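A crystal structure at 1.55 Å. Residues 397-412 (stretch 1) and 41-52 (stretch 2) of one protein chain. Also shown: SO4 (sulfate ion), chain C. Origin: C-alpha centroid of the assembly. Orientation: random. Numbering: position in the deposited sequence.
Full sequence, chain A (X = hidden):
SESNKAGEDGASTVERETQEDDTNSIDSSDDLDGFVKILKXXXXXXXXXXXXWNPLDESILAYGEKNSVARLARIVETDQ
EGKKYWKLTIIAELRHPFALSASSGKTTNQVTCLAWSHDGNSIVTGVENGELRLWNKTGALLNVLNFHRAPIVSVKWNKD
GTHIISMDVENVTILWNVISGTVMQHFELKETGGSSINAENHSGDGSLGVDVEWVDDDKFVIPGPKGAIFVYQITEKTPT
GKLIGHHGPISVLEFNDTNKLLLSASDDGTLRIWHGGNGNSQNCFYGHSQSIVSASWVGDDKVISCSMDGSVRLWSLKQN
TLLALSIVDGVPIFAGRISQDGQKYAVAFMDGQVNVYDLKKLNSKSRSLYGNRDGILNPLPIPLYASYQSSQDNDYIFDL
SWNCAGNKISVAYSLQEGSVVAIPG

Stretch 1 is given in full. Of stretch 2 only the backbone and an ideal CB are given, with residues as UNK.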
# COMPACT_ATOMS: atom_id res chain seq x y z
N ILE A 397 -11.39 -4.04 -9.76
CA ILE A 397 -9.95 -4.14 -9.54
C ILE A 397 -9.80 -3.76 -8.07
O ILE A 397 -10.21 -2.68 -7.66
CB ILE A 397 -9.16 -3.15 -10.41
CG1 ILE A 397 -9.21 -3.59 -11.87
CG2 ILE A 397 -7.71 -3.07 -9.93
CD1 ILE A 397 -8.63 -2.58 -12.84
N PHE A 398 -9.22 -4.66 -7.27
CA PHE A 398 -9.04 -4.44 -5.84
C PHE A 398 -7.65 -3.95 -5.47
O PHE A 398 -7.45 -3.37 -4.39
CB PHE A 398 -9.29 -5.75 -5.07
CG PHE A 398 -10.74 -6.10 -4.90
CD1 PHE A 398 -11.10 -7.28 -4.26
CD2 PHE A 398 -11.75 -5.25 -5.34
CE1 PHE A 398 -12.44 -7.61 -4.05
CE2 PHE A 398 -13.09 -5.57 -5.15
CZ PHE A 398 -13.43 -6.75 -4.50
N ASP A 399 -6.68 -4.17 -6.35
CA ASP A 399 -5.32 -3.77 -6.05
C ASP A 399 -4.49 -3.63 -7.32
O ASP A 399 -4.80 -4.21 -8.36
CB ASP A 399 -4.68 -4.83 -5.14
CG ASP A 399 -3.23 -4.54 -4.82
OD1 ASP A 399 -2.34 -5.29 -5.28
OD2 ASP A 399 -2.97 -3.56 -4.09
N LEU A 400 -3.43 -2.83 -7.23
CA LEU A 400 -2.51 -2.66 -8.34
C LEU A 400 -1.14 -2.39 -7.74
O LEU A 400 -1.04 -1.91 -6.60
CB LEU A 400 -2.96 -1.52 -9.27
CG LEU A 400 -2.99 -0.06 -8.84
CD1 LEU A 400 -3.56 0.77 -10.00
CD2 LEU A 400 -3.86 0.11 -7.60
N SER A 401 -0.09 -2.72 -8.48
CA SER A 401 1.26 -2.50 -7.99
C SER A 401 2.23 -2.23 -9.13
O SER A 401 2.12 -2.83 -10.20
CB SER A 401 1.73 -3.72 -7.19
OG SER A 401 1.77 -4.87 -8.02
N TRP A 402 3.18 -1.34 -8.88
CA TRP A 402 4.21 -0.96 -9.85
C TRP A 402 5.49 -1.76 -9.66
O TRP A 402 5.90 -2.01 -8.52
CB TRP A 402 4.65 0.49 -9.67
CG TRP A 402 3.69 1.57 -10.04
CD1 TRP A 402 2.82 2.21 -9.21
CD2 TRP A 402 3.63 2.24 -11.29
NE1 TRP A 402 2.21 3.25 -9.87
CE2 TRP A 402 2.70 3.29 -11.16
CE3 TRP A 402 4.27 2.06 -12.52
CZ2 TRP A 402 2.40 4.16 -12.20
CZ3 TRP A 402 3.97 2.93 -13.57
CH2 TRP A 402 3.04 3.97 -13.40
N ASN A 403 6.15 -2.13 -10.75
CA ASN A 403 7.44 -2.80 -10.58
C ASN A 403 8.41 -1.65 -10.32
O ASN A 403 8.06 -0.48 -10.54
CB ASN A 403 7.80 -3.66 -11.82
CG ASN A 403 8.31 -2.86 -13.00
OD1 ASN A 403 7.91 -1.72 -13.23
ND2 ASN A 403 9.18 -3.48 -13.79
N CYS A 404 9.60 -1.94 -9.82
CA CYS A 404 10.52 -0.86 -9.46
C CYS A 404 11.00 0.03 -10.60
O CYS A 404 11.38 1.18 -10.36
CB CYS A 404 11.71 -1.42 -8.67
SG CYS A 404 12.78 -2.58 -9.54
N ALA A 405 10.98 -0.49 -11.82
CA ALA A 405 11.43 0.28 -12.98
C ALA A 405 10.33 1.17 -13.54
O ALA A 405 10.59 2.06 -14.35
CB ALA A 405 11.93 -0.67 -14.06
N GLY A 406 9.10 0.93 -13.10
CA GLY A 406 7.98 1.73 -13.56
C GLY A 406 7.49 1.40 -14.96
O GLY A 406 6.79 2.21 -15.57
N ASN A 407 7.85 0.22 -15.48
CA ASN A 407 7.40 -0.15 -16.82
C ASN A 407 6.37 -1.27 -16.82
O ASN A 407 5.96 -1.75 -17.88
CB ASN A 407 8.59 -0.55 -17.71
CG ASN A 407 9.47 -1.62 -17.09
OD1 ASN A 407 8.99 -2.55 -16.46
ND2 ASN A 407 10.78 -1.49 -17.29
N LYS A 408 5.94 -1.68 -15.63
CA LYS A 408 4.93 -2.73 -15.50
C LYS A 408 4.06 -2.50 -14.28
O LYS A 408 4.52 -2.02 -13.25
CB LYS A 408 5.59 -4.11 -15.37
CG LYS A 408 6.40 -4.55 -16.57
CD LYS A 408 7.02 -5.92 -16.34
CE LYS A 408 7.86 -6.35 -17.53
NZ LYS A 408 8.94 -5.36 -17.82
N ILE A 409 2.78 -2.84 -14.41
CA ILE A 409 1.83 -2.74 -13.31
C ILE A 409 1.06 -4.05 -13.26
O ILE A 409 0.64 -4.58 -14.29
CB ILE A 409 0.82 -1.58 -13.50
CG1 ILE A 409 1.53 -0.24 -13.30
CG2 ILE A 409 -0.34 -1.70 -12.50
CD1 ILE A 409 0.63 0.98 -13.47
N SER A 410 0.91 -4.59 -12.05
CA SER A 410 0.17 -5.82 -11.84
C SER A 410 -1.21 -5.41 -11.35
O SER A 410 -1.34 -4.69 -10.36
CB SER A 410 0.86 -6.69 -10.79
OG SER A 410 0.12 -7.87 -10.54
N VAL A 411 -2.24 -5.88 -12.06
CA VAL A 411 -3.62 -5.56 -11.75
C VAL A 411 -4.33 -6.78 -11.16
O VAL A 411 -4.36 -7.85 -11.77
CB VAL A 411 -4.37 -5.11 -13.03
CG1 VAL A 411 -5.78 -4.71 -12.70
CG2 VAL A 411 -3.62 -3.96 -13.69
N ALA A 412 -4.90 -6.60 -9.98
CA ALA A 412 -5.61 -7.68 -9.31
C ALA A 412 -7.12 -7.47 -9.39
O ALA A 412 -7.65 -6.53 -8.81
CB ALA A 412 -5.17 -7.77 -7.84
N UNK A 41 -1.97 -5.63 -22.13
CA UNK A 41 -1.59 -6.67 -21.19
C UNK A 41 -0.41 -7.41 -21.80
O UNK A 41 -0.39 -7.67 -23.01
CB UNK A 41 -2.75 -7.62 -20.89
N UNK A 42 0.59 -7.74 -20.99
CA UNK A 42 1.74 -8.48 -21.50
C UNK A 42 1.81 -9.88 -20.89
O UNK A 42 2.40 -10.78 -21.47
CB UNK A 42 3.03 -7.71 -21.21
N UNK A 43 1.19 -10.05 -19.73
CA UNK A 43 1.17 -11.36 -19.07
C UNK A 43 -0.18 -11.60 -18.39
O UNK A 43 -0.70 -10.73 -17.68
CB UNK A 43 2.30 -11.46 -18.05
N UNK A 44 -0.75 -12.77 -18.63
CA UNK A 44 -2.01 -13.14 -18.02
C UNK A 44 -1.69 -13.98 -16.79
O UNK A 44 -0.94 -14.96 -16.88
CB UNK A 44 -2.91 -13.89 -19.00
N UNK A 45 -2.23 -13.60 -15.64
CA UNK A 45 -1.99 -14.33 -14.40
C UNK A 45 -3.25 -15.10 -14.03
O UNK A 45 -4.29 -14.94 -14.66
CB UNK A 45 -1.58 -13.38 -13.27
N UNK A 46 -3.14 -15.95 -13.02
CA UNK A 46 -4.32 -16.64 -12.53
C UNK A 46 -4.95 -15.55 -11.69
O UNK A 46 -4.41 -14.44 -11.61
CB UNK A 46 -4.02 -17.93 -11.76
N UNK A 47 -6.09 -15.82 -11.06
CA UNK A 47 -6.70 -14.81 -10.22
C UNK A 47 -5.75 -14.50 -9.07
O UNK A 47 -5.13 -15.41 -8.52
CB UNK A 47 -8.06 -15.27 -9.70
N UNK A 48 -5.63 -13.23 -8.73
CA UNK A 48 -4.79 -12.83 -7.61
C UNK A 48 -5.57 -11.89 -6.72
O UNK A 48 -6.45 -11.16 -7.19
CB UNK A 48 -3.50 -12.17 -8.09
N UNK A 49 -5.27 -11.91 -5.43
CA UNK A 49 -5.95 -11.05 -4.47
C UNK A 49 -5.26 -9.69 -4.42
O UNK A 49 -5.92 -8.65 -4.42
CB UNK A 49 -5.97 -11.70 -3.08
N UNK A 50 -3.94 -9.72 -4.37
CA UNK A 50 -3.12 -8.51 -4.35
C UNK A 50 -1.72 -8.92 -4.77
O UNK A 50 -1.42 -10.11 -4.88
CB UNK A 50 -3.12 -7.84 -2.97
N UNK A 51 -0.86 -7.94 -5.01
CA UNK A 51 0.50 -8.26 -5.42
C UNK A 51 1.44 -7.12 -5.07
O UNK A 51 1.00 -6.01 -4.77
CB UNK A 51 0.56 -8.56 -6.92
N UNK A 52 2.73 -7.41 -5.07
CA UNK A 52 3.73 -6.41 -4.78
C UNK A 52 5.04 -6.83 -5.44
O UNK A 52 5.50 -7.97 -5.29
CB UNK A 52 3.90 -6.22 -3.27
S SO4 C . 2.99 -1.98 -3.21
O1 SO4 C . 3.26 -0.66 -2.62
O2 SO4 C . 2.34 -2.86 -2.22
O3 SO4 C . 2.09 -1.82 -4.38
O4 SO4 C . 4.26 -2.60 -3.63

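Stretch 1 is a hairpin: strand 397-402 runs through a type I turn, Asn403 to Gly406, into strand 408-412. One side of it offers Asp399, Ser401, Ser410 and Ala412 to stretch 2, whose last residues run nearly parallel to the first strand, at 10°.

Position 41 lies beyond the reach of stretch 1, so the contact sets no demand; it is Glu41, in extended t rotamers.

At position 42 the CA-to-CB bond points toward stretch 1, but the CA of Lys408 is 8.9 Å from that of 42. Only a fairly long side chain could cross the gap, and what it would meet is the aliphatic part of a lysine, so an extended apolar residue such as leucine, isoleucine or methionine would suit. The residue is Ile42, whose CD1 lies 3.8 Å from Lys408 CE.

Positions 43 and 44 are again out of reach and unconstrained by stretch 1; they are Val43 and Lys44.

Position 45 points toward the hairpin across open space, where a branched or long apolar chain could reach Ser410. Leu45 does so, its CD1 4.0 Å from Ser410 OG.

Positions 46 and 47 receive no guidance from stretch 1: the first is out of reach and the second points away. They are Asp46 and Asn47.

Position 48 is more telling. Its ideal CB is 4.7 Å from Ala412 CB, and the small alanine leaves room for a larger apolar partner; valine, leucine or isoleucine would be reasonable. Ile48 packs its CG1 3.5 Å from Ala412 CB, while its CD1 extends to 3.7 Å from Ser410 OG.

At position 49 CA-to-CB points away, so stretch 1 hardly selects the side chain. Val49 meets the hairpin through its backbone instead, with its O 3.6 Å from Ala412 CB.

Position 50 brings its ideal CB within 3.5 Å of Asp399 OD1, with CA-to-CB directed sideways. A small residue, such as glycine, alanine or serine, fits comfortably beside the carboxylate. Ser50 adopts the p rotamer and makes no hydrogen bond to stretch 1.

Position 51 is the polar centre. Its backbone N donates to Asp399 OD1 at 3.0 Å, whatever the side chain, and its ideal CB is 3.7 Å from Ser410 OG and 4.0 Å from Ser401 OG. Two hydroxyls so near favour a short polar group, serine above all, though threonine or cysteine might be considered. Ser51 OG accepts from Ser401 OG and from Ser410 OG, each at 2.9 Å. With both protons pointed inward, its own can go to water 1, 2.6 Å from Ser51 OG; that water in turn donates to Asp399 OD1, linking side chain and carboxylate.

Position 52 points away from the hairpin, its ideal CB 5.1 Å from Ser401 CB, but a sulfate lies nearby. A short hydroxyl or another donor would suit. Thr52, rotamer t, donates from OG1 to sulfate O4 at 2.8 Å.

Stretch 2 41-52: EIVKLDNIVSST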
# COMPACT_ATOMS: atom_id res chain seq x y z
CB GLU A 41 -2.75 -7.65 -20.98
CG GLU A 41 -2.33 -8.96 -20.32
CD GLU A 41 -3.48 -9.91 -20.10
OE1 GLU A 41 -4.27 -9.69 -19.16
OE2 GLU A 41 -3.61 -10.88 -20.89
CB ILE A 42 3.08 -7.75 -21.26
CG1 ILE A 42 3.24 -7.38 -19.79
CG2 ILE A 42 3.16 -6.52 -22.15
CD1 ILE A 42 4.63 -6.85 -19.45
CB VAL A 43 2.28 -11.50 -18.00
CG1 VAL A 43 2.15 -12.85 -17.30
CG2 VAL A 43 3.65 -11.39 -18.65
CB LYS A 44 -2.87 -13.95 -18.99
CG LYS A 44 -4.06 -14.63 -18.34
CD LYS A 44 -4.91 -15.39 -19.35
CE LYS A 44 -5.69 -14.43 -20.24
NZ LYS A 44 -6.60 -13.56 -19.43
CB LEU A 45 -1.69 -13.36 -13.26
CG LEU A 45 -0.53 -12.38 -13.44
CD1 LEU A 45 -0.52 -11.39 -12.28
CD2 LEU A 45 0.78 -13.14 -13.52
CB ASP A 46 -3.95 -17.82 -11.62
CG ASP A 46 -3.36 -18.98 -12.38
OD1 ASP A 46 -3.86 -19.28 -13.48
OD2 ASP A 46 -2.40 -19.61 -11.87
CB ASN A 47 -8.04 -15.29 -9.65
CG ASN A 47 -8.53 -14.42 -8.51
OD1 ASN A 47 -8.29 -14.72 -7.33
ND2 ASN A 47 -9.20 -13.32 -8.84
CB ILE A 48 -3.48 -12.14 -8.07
CG1 ILE A 48 -3.79 -10.86 -8.84
CG2 ILE A 48 -2.64 -13.10 -8.91
CD1 ILE A 48 -2.57 -9.98 -9.06
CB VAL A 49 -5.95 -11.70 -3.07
CG1 VAL A 49 -6.59 -10.77 -2.07
CG2 VAL A 49 -6.70 -13.03 -3.12
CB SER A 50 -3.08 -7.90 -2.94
OG SER A 50 -2.33 -8.72 -2.05
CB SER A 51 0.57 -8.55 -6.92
OG SER A 51 0.32 -7.38 -7.69
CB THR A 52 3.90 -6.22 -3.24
OG1 THR A 52 4.92 -5.24 -2.99
CG2 THR A 52 4.26 -7.53 -2.56
O HOH W 1 -2.01 -6.25 -7.79
O HOH W 2 -0.15 -3.56 -3.86
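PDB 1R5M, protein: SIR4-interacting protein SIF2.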